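Local coordinates for Lmo0547 protein (Listeria monocytogenes, PDB 4R9N) that probably regulates transcription as a SorC-family DNA-binding protein whose putative sugar-binding domain would sense a carbohydrate, at residues Asn185-Thr190 with Thr202-Leu207. Numbering follows the deposited sequence.
Sequences NSRFFT and THVIGL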
loop_
_atom_site.group_PDB
_atom_site.type_symbol
_atom_site.label_atom_id
_atom_site.label_comp_id
_atom_site.label_asym_id
_atom_site.label_seq_id
_atom_site.Cartn_x
_atom_site.Cartn_y
_atom_site.Cartn_z
ATOM N N ASN A 185 -1.307 4.196 -2.348
ATOM C CA ASN A 185 -0.794 5.324 -1.563
ATOM C C ASN A 185 -1.484 6.634 -2.002
ATOM O O ASN A 185 -0.855 7.673 -2.051
ATOM C CB ASN A 185 0.737 5.420 -1.668
ATOM C CG ASN A 185 1.354 6.143 -0.500
ATOM O OD1 ASN A 185 0.981 5.886 0.676
ATOM N ND2 ASN A 185 2.309 7.030 -0.790
ATOM N N SER A 186 -2.802 6.525 -2.236
ATOM C CA SER A 186 -3.638 7.625 -2.681
ATOM C C SER A 186 -3.163 8.302 -3.977
ATOM O O SER A 186 -3.460 9.492 -4.205
ATOM C CB SER A 186 -3.767 8.714 -1.617
ATOM O OG SER A 186 -4.752 9.684 -1.974
ATOM N N ARG A 187 -2.457 7.568 -4.822
ATOM C CA ARG A 187 -2.132 8.028 -6.173
ATOM C C ARG A 187 -2.923 7.129 -7.158
ATOM O O ARG A 187 -2.811 5.910 -7.082
ATOM C CB ARG A 187 -0.658 7.923 -6.474
ATOM C CG ARG A 187 0.215 8.718 -5.571
ATOM C CD ARG A 187 -0.089 10.216 -5.577
ATOM N NE ARG A 187 0.882 10.947 -4.777
ATOM C CZ ARG A 187 1.749 11.858 -5.231
ATOM N NH1 ARG A 187 1.845 12.190 -6.547
ATOM N NH2 ARG A 187 2.556 12.406 -4.355
ATOM N N PHE A 188 -3.708 7.763 -8.022
ATOM C CA PHE A 188 -4.702 7.138 -8.921
ATOM C C PHE A 188 -4.096 6.953 -10.272
ATOM O O PHE A 188 -3.610 7.923 -10.852
ATOM C CB PHE A 188 -5.892 8.079 -8.971
ATOM C CG PHE A 188 -6.592 8.131 -7.677
ATOM C CD1 PHE A 188 -7.515 7.149 -7.337
ATOM C CD2 PHE A 188 -6.302 9.133 -6.739
ATOM C CE1 PHE A 188 -8.153 7.149 -6.109
ATOM C CE2 PHE A 188 -6.923 9.113 -5.509
ATOM C CZ PHE A 188 -7.848 8.137 -5.200
ATOM N N PHE A 189 -4.053 5.720 -10.757
ATOM C CA PHE A 189 -3.357 5.385 -11.973
ATOM C C PHE A 189 -4.292 4.802 -13.021
ATOM O O PHE A 189 -5.353 4.257 -12.745
ATOM C CB PHE A 189 -2.162 4.434 -11.711
ATOM C CG PHE A 189 -2.532 3.181 -10.975
ATOM C CD1 PHE A 189 -2.463 3.135 -9.569
ATOM C CD2 PHE A 189 -2.945 2.052 -11.654
ATOM C CE1 PHE A 189 -2.732 1.932 -8.870
ATOM C CE2 PHE A 189 -3.252 0.868 -10.966
ATOM C CZ PHE A 189 -3.115 0.794 -9.556
ATOM N N THR A 190 -3.895 5.031 -14.258
ATOM C CA THR A 190 -4.522 4.465 -15.428
ATOM C C THR A 190 -4.040 3.039 -15.683
ATOM O O THR A 190 -3.213 2.523 -14.950
ATOM C CB THR A 190 -4.233 5.355 -16.652
ATOM O OG1 THR A 190 -2.840 5.663 -16.709
ATOM C CG2 THR A 190 -5.005 6.684 -16.518
ATOM N N THR A 202 -2.032 15.704 -7.757
ATOM C CA THR A 202 -1.089 16.771 -7.509
ATOM C C THR A 202 -1.279 17.425 -6.136
ATOM O O THR A 202 -0.538 18.364 -5.771
ATOM C CB THR A 202 -1.199 17.870 -8.589
ATOM O OG1 THR A 202 -2.517 18.406 -8.556
ATOM C CG2 THR A 202 -0.873 17.314 -9.976
ATOM N N HIS A 203 -2.295 17.022 -5.381
ATOM C CA HIS A 203 -2.586 17.603 -4.087
ATOM C C HIS A 203 -2.363 16.631 -2.908
ATOM O O HIS A 203 -2.711 16.898 -1.771
ATOM C CB HIS A 203 -3.995 18.213 -4.107
ATOM C CG HIS A 203 -4.083 19.463 -4.951
ATOM N ND1 HIS A 203 -4.079 19.433 -6.338
ATOM C CD2 HIS A 203 -4.109 20.763 -4.615
ATOM C CE1 HIS A 203 -4.116 20.675 -6.811
ATOM N NE2 HIS A 203 -4.181 21.497 -5.786
ATOM N N VAL A 204 -1.732 15.487 -3.172
ATOM C CA VAL A 204 -1.505 14.503 -2.140
ATOM C C VAL A 204 -0.105 14.719 -1.527
ATOM O O VAL A 204 0.878 14.885 -2.263
ATOM C CB VAL A 204 -1.631 13.083 -2.747
ATOM C CG1 VAL A 204 -1.134 12.025 -1.759
ATOM C CG2 VAL A 204 -3.083 12.778 -3.085
ATOM N N ILE A 205 -0.018 14.678 -0.201
ATOM C CA ILE A 205 1.265 14.731 0.475
ATOM C C ILE A 205 1.645 13.299 0.806
ATOM O O ILE A 205 1.143 12.718 1.735
ATOM C CB ILE A 205 1.210 15.618 1.738
ATOM C CG1 ILE A 205 0.776 17.062 1.322
ATOM C CG2 ILE A 205 2.590 15.631 2.410
ATOM C CD1 ILE A 205 0.723 18.067 2.412
ATOM N N GLY A 206 2.575 12.746 0.032
ATOM C CA GLY A 206 3.081 11.416 0.247
ATOM C C GLY A 206 3.871 11.020 -0.998
ATOM O O GLY A 206 3.940 11.765 -1.986
ATOM N N LEU A 207 4.417 9.817 -0.946
ATOM C CA LEU A 207 5.231 9.264 -2.007
ATOM C C LEU A 207 4.445 9.064 -3.273
ATOM O O LEU A 207 3.322 8.531 -3.223
ATOM C CB LEU A 207 5.707 7.893 -1.509
ATOM C CG LEU A 207 6.911 7.196 -2.056
ATOM C CD1 LEU A 207 8.111 7.620 -1.241
ATOM C CD2 LEU A 207 6.759 5.690 -1.904
HETATM O O HOH W 1 1.108 9.840 -2.259
#
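N185 and S186, a type I' turn with positive phi at both positions, face the extended chain V204-L207, with CA-CA distances of 7.2 Å for both N185-L207 and S186-V204. With CG anti to the backbone N (chi1 -156°), the N185 amide turns to L207, and its ND2 donates to L207 O at 3.0 Å, in the carbonyl plane and on a lone pair. ND2 also bonds L83 O, while OD1 takes S58 OG. R187 bends at chi2 (-59°), and its NH2 reaches G206 O at 2.8 Å from above the carbonyl plane, not on a lone pair; the bond is bent, N-H...O 132°. N185 and S186 link strands 180-184 and 187-190 of a β-hairpin, separate from the seven-stranded parallel sheet of this Rossmann-like domain; the other segment leads from helix 199-202 into helix 209-213. A water between the two segments accepts from R187 NE at 2.8 Å, in the guanidinium plane, and donates to N185 O and L207 O. The V204 and R187 side chains pass each other in opposite directions, V204 CG1 3.8 Å from R187 NE, and CG2 packs 3.5 Å from S186 O, a buried carbonyl without a polar partner. E195 forms a salt bridge with R187 NH1.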